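PDB 2O8R: polyphosphate kinase, which probably catalyses the reversible transfer of the terminal phosphate of ATP to a growing chain of inorganic polyphosphate. Local coordinates for residues L131-F140 / L209-V220. The protein carries 3 engineered substitutions. Residues are numbered along the deposited sequence; the frame is centred on the assembly and turned at random.
Sequences LRRFFHEEIF and LEDIIKEHLDVV
Two N-H groups of His136 grip the carbonyl oxygen of Arg132 from opposite faces of its plane: ring ND1 at 2.8 Å from Arg132 O and the helical backbone N. This leaves His136 NE2 near both methyls of Val219, with CG2 at 4.0 Å. Across the contact, His216 ND1 likewise turns back to its own segment, donating to Ile212 O at 2.9 Å, while its backbone N bonds to Ile213 O; its NE2 lies against Arg132 CA. The His216 and Phe135 rings are nearly parallel, planes at 10°, but slid apart; instead each CB sits over the other's ring, His216 CB 3.5 Å from the Phe135 ring centroid. With CG anti to the backbone N (chi1 175°), Phe135 reaches across as a knob among Ile212, Ile213, Val219 and Val220, and Val220 CG2 touches its edge at CZ, 3.7 Å away. Ile212 returns the fit between Leu131, Phe134, Phe135 and Ile139, its CD1 3.5 Å from Leu131 CD2. The axes of helix 131-139 and helix 209-214 cross at -99°, and Val193 backs Phe134, Leu209 and Ile212. No hydrogen bond joins the segments: apolar interlocking and paired CH-pi contacts hold them together, while each histidine spends its ND1 proton on its own segment.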
loop_
_atom_site.group_PDB
_atom_site.type_symbol
_atom_site.label_atom_id
_atom_site.label_comp_id
_atom_site.label_asym_id
_atom_site.label_seq_id
_atom_site.Cartn_x
_atom_site.Cartn_y
_atom_site.Cartn_z
ATOM N N LEU A 131 25.777 16.516 -0.185
ATOM C CA LEU A 131 25.279 15.932 1.064
ATOM C C LEU A 131 24.998 16.960 2.135
ATOM O O LEU A 131 24.022 16.842 2.863
ATOM C CB LEU A 131 26.240 14.865 1.589
ATOM C CG LEU A 131 26.190 13.597 0.727
ATOM C CD1 LEU A 131 27.344 12.655 0.990
ATOM C CD2 LEU A 131 24.875 12.905 0.971
ATOM N N ARG A 132 25.842 17.982 2.211
ATOM C CA ARG A 132 25.622 19.089 3.131
ATOM C C ARG A 132 24.315 19.782 2.794
ATOM O O ARG A 132 23.561 20.157 3.691
ATOM C CB ARG A 132 26.791 20.071 3.085
ATOM C CG ARG A 132 26.658 21.257 3.987
ATOM C CD ARG A 132 28.019 21.743 4.438
ATOM N NE ARG A 132 28.062 23.202 4.541
ATOM C CZ ARG A 132 29.138 23.905 4.894
ATOM N NH1 ARG A 132 30.279 23.290 5.202
ATOM N NH2 ARG A 132 29.072 25.229 4.938
ATOM N N ARG A 133 24.022 19.921 1.504
ATOM C CA ARG A 133 22.751 20.541 1.109
ATOM C C ARG A 133 21.629 19.601 1.502
ATOM O O ARG A 133 20.680 20.012 2.182
ATOM C CB ARG A 133 22.707 20.837 -0.392
ATOM C CG ARG A 133 21.863 22.036 -0.784
ATOM C CD ARG A 133 21.337 21.919 -2.213
ATOM N NE ARG A 133 20.099 21.134 -2.258
ATOM C CZ ARG A 133 20.015 19.832 -2.546
ATOM N NH1 ARG A 133 21.102 19.127 -2.842
ATOM N NH2 ARG A 133 18.830 19.233 -2.544
ATOM N N PHE A 134 21.799 18.331 1.115
ATOM C CA PHE A 134 20.819 17.262 1.333
ATOM C C PHE A 134 20.479 17.140 2.796
ATOM O O PHE A 134 19.303 17.110 3.166
ATOM C CB PHE A 134 21.380 15.934 0.837
ATOM C CG PHE A 134 20.376 14.801 0.795
ATOM C CD1 PHE A 134 19.452 14.707 -0.232
ATOM C CD2 PHE A 134 20.400 13.795 1.753
ATOM C CE1 PHE A 134 18.561 13.656 -0.289
ATOM C CE2 PHE A 134 19.504 12.741 1.701
ATOM C CZ PHE A 134 18.593 12.669 0.676
ATOM N N PHE A 135 21.512 17.075 3.631
ATOM C CA PHE A 135 21.279 17.016 5.050
ATOM C C PHE A 135 20.445 18.211 5.470
ATOM O O PHE A 135 19.419 18.040 6.130
ATOM C CB PHE A 135 22.561 16.957 5.869
ATOM C CG PHE A 135 22.305 17.010 7.336
ATOM C CD1 PHE A 135 21.887 15.873 8.017
ATOM C CD2 PHE A 135 22.412 18.204 8.034
ATOM C CE1 PHE A 135 21.618 15.911 9.384
ATOM C CE2 PHE A 135 22.144 18.251 9.398
ATOM C CZ PHE A 135 21.749 17.097 10.077
ATOM N N HIS A 136 20.856 19.411 5.062
ATOM C CA HIS A 136 20.130 20.616 5.475
ATOM C C HIS A 136 18.699 20.669 4.961
ATOM O O HIS A 136 17.777 20.842 5.747
ATOM C CB HIS A 136 20.907 21.902 5.152
ATOM C CG HIS A 136 22.002 22.197 6.135
ATOM N ND1 HIS A 136 23.278 21.687 6.008
ATOM C CD2 HIS A 136 22.002 22.916 7.282
ATOM C CE1 HIS A 136 24.019 22.090 7.024
ATOM N NE2 HIS A 136 23.267 22.836 7.814
ATOM N N GLU A 137 18.496 20.477 3.665
ATOM C CA GLU A 137 17.157 20.658 3.112
ATOM C C GLU A 137 16.251 19.442 3.271
ATOM O O GLU A 137 15.037 19.591 3.362
ATOM C CB GLU A 137 17.214 21.045 1.636
ATOM C CG GLU A 137 17.905 22.353 1.316
ATOM C CD GLU A 137 17.981 22.603 -0.188
ATOM O OE1 GLU A 137 17.652 21.680 -0.973
ATOM O OE2 GLU A 137 18.366 23.721 -0.593
ATOM N N GLU A 138 16.828 18.243 3.294
ATOM C CA GLU A 138 16.021 17.018 3.228
ATOM C C GLU A 138 16.015 16.140 4.489
ATOM O O GLU A 138 14.967 15.633 4.879
ATOM C CB GLU A 138 16.445 16.176 2.024
ATOM C CG GLU A 138 16.315 16.887 0.691
ATOM C CD GLU A 138 14.974 16.671 0.029
ATOM O OE1 GLU A 138 14.064 16.109 0.673
ATOM O OE2 GLU A 138 14.832 17.059 -1.150
ATOM N N ILE A 139 17.174 15.935 5.107
ATOM C CA ILE A 139 17.241 15.108 6.316
ATOM C C ILE A 139 16.834 15.873 7.569
ATOM O O ILE A 139 15.921 15.467 8.287
ATOM C CB ILE A 139 18.650 14.547 6.562
ATOM C CG1 ILE A 139 19.092 13.674 5.391
ATOM C CG2 ILE A 139 18.672 13.759 7.856
ATOM C CD1 ILE A 139 20.422 13.028 5.601
ATOM N N PHE A 140 17.524 16.979 7.823
ATOM C CA PHE A 140 17.344 17.742 9.055
ATOM C C PHE A 140 15.880 17.991 9.427
ATOM O O PHE A 140 15.501 17.743 10.564
ATOM C CB PHE A 140 18.146 19.050 9.022
ATOM C CG PHE A 140 18.099 19.820 10.298
ATOM C CD1 PHE A 140 19.001 19.549 11.314
ATOM C CD2 PHE A 140 17.144 20.817 10.490
ATOM C CE1 PHE A 140 18.966 20.253 12.505
ATOM C CE2 PHE A 140 17.098 21.525 11.674
ATOM C CZ PHE A 140 18.016 21.243 12.687
ATOM N N LEU A 209 22.001 6.507 4.881
ATOM C CA LEU A 209 21.397 7.685 5.469
ATOM C C LEU A 209 22.068 8.045 6.794
ATOM O O LEU A 209 22.409 9.212 7.014
ATOM C CB LEU A 209 19.904 7.452 5.677
ATOM C CG LEU A 209 19.000 8.655 5.915
ATOM C CD1 LEU A 209 19.345 9.778 4.955
ATOM C CD2 LEU A 209 17.533 8.222 5.765
ATOM N N GLU A 210 22.288 7.048 7.656
ATOM C CA GLU A 210 22.825 7.313 9.002
ATOM C C GLU A 210 24.251 7.836 8.970
ATOM O O GLU A 210 24.668 8.546 9.880
ATOM C CB GLU A 210 22.709 6.099 9.940
ATOM C CG GLU A 210 23.610 4.906 9.602
ATOM C CD GLU A 210 22.946 3.893 8.670
ATOM O OE1 GLU A 210 22.106 4.294 7.831
ATOM O OE2 GLU A 210 23.276 2.689 8.774
ATOM N N ASP A 211 24.990 7.492 7.917
ATOM C CA ASP A 211 26.326 8.033 7.723
ATOM C C ASP A 211 26.266 9.548 7.482
ATOM O O ASP A 211 26.983 10.315 8.118
ATOM C CB ASP A 211 27.041 7.302 6.585
ATOM C CG ASP A 211 27.676 5.988 7.031
ATOM O OD1 ASP A 211 27.757 5.725 8.247
ATOM O OD2 ASP A 211 28.109 5.215 6.157
ATOM N N ILE A 212 25.379 9.976 6.593
ATOM C CA ILE A 212 25.187 11.393 6.341
ATOM C C ILE A 212 24.874 12.137 7.624
ATOM O O ILE A 212 25.487 13.167 7.904
ATOM C CB ILE A 212 24.084 11.663 5.307
ATOM C CG1 ILE A 212 24.372 10.872 4.014
ATOM C CG2 ILE A 212 23.965 13.200 5.055
ATOM C CD1 ILE A 212 23.151 10.723 3.110
ATOM N N ILE A 213 23.937 11.608 8.404
ATOM C CA ILE A 213 23.590 12.219 9.683
ATOM C C ILE A 213 24.830 12.361 10.589
ATOM O O ILE A 213 25.113 13.442 11.099
ATOM C CB ILE A 213 22.442 11.464 10.386
ATOM C CG1 ILE A 213 21.147 11.623 9.571
ATOM C CG2 ILE A 213 22.255 11.995 11.807
ATOM C CD1 ILE A 213 19.904 11.022 10.217
ATOM N N LYS A 214 25.588 11.281 10.732
ATOM C CA LYS A 214 26.828 11.288 11.501
ATOM C C LYS A 214 27.780 12.428 11.109
ATOM O O LYS A 214 28.415 13.039 11.961
ATOM C CB LYS A 214 27.541 9.940 11.350
ATOM C CG LYS A 214 26.855 8.758 12.070
ATOM C CD LYS A 214 27.747 7.529 11.999
ATOM C CE LYS A 214 27.467 6.549 13.095
ATOM N NZ LYS A 214 28.440 5.443 13.011
ATOM N N GLU A 215 27.847 12.719 9.818
ATOM C CA GLU A 215 28.772 13.697 9.281
ATOM C C GLU A 215 28.303 15.147 9.526
ATOM O O GLU A 215 29.024 16.106 9.254
ATOM C CB GLU A 215 28.955 13.421 7.783
ATOM C CG GLU A 215 30.144 14.096 7.102
ATOM C CD GLU A 215 31.470 13.838 7.803
ATOM O OE1 GLU A 215 31.656 12.742 8.381
ATOM O OE2 GLU A 215 32.335 14.739 7.765
ATOM N N HIS A 216 27.097 15.316 10.048
ATOM C CA HIS A 216 26.562 16.660 10.234
ATOM C C HIS A 216 26.008 16.888 11.637
ATOM O O HIS A 216 25.249 17.829 11.865
ATOM C CB HIS A 216 25.494 16.959 9.179
ATOM C CG HIS A 216 26.011 16.943 7.777
ATOM N ND1 HIS A 216 25.967 15.820 6.978
ATOM C CD2 HIS A 216 26.604 17.907 7.036
ATOM C CE1 HIS A 216 26.502 16.097 5.804
ATOM N NE2 HIS A 216 26.890 17.358 5.810
ATOM N N LEU A 217 26.403 16.032 12.572
ATOM C CA LEU A 217 25.891 16.086 13.931
ATOM C C LEU A 217 26.217 17.420 14.591
ATOM O O LEU A 217 25.461 17.901 15.439
ATOM C CB LEU A 217 26.451 14.925 14.760
ATOM C CG LEU A 217 25.857 13.532 14.527
ATOM C CD1 LEU A 217 26.692 12.474 15.195
ATOM C CD2 LEU A 217 24.434 13.476 15.039
ATOM N N ASP A 218 27.327 18.024 14.166
ATOM C CA ASP A 218 27.756 19.332 14.665
ATOM C C ASP A 218 26.754 20.462 14.422
ATOM O O ASP A 218 26.718 21.413 15.196
ATOM C CB ASP A 218 29.120 19.715 14.095
ATOM C CG ASP A 218 29.227 19.431 12.620
ATOM O OD1 ASP A 218 29.419 18.247 12.250
ATOM O OD2 ASP A 218 29.120 20.391 11.832
ATOM N N VAL A 219 25.933 20.363 13.378
ATOM C CA VAL A 219 24.899 21.379 13.147
ATOM C C VAL A 219 23.674 21.142 14.037
ATOM O O VAL A 219 22.926 22.076 14.365
ATOM C CB VAL A 219 24.507 21.538 11.638
ATOM C CG1 VAL A 219 25.615 21.024 10.713
ATOM C CG2 VAL A 219 23.190 20.871 11.320
ATOM N N VAL A 220 23.495 19.889 14.444
ATOM C CA VAL A 220 22.362 19.490 15.272
ATOM C C VAL A 220 22.653 19.849 16.728
ATOM O O VAL A 220 21.761 20.254 17.485
ATOM C CB VAL A 220 22.078 17.979 15.106
ATOM C CG1 VAL A 220 21.028 17.498 16.082
ATOM C CG2 VAL A 220 21.638 17.690 13.681
#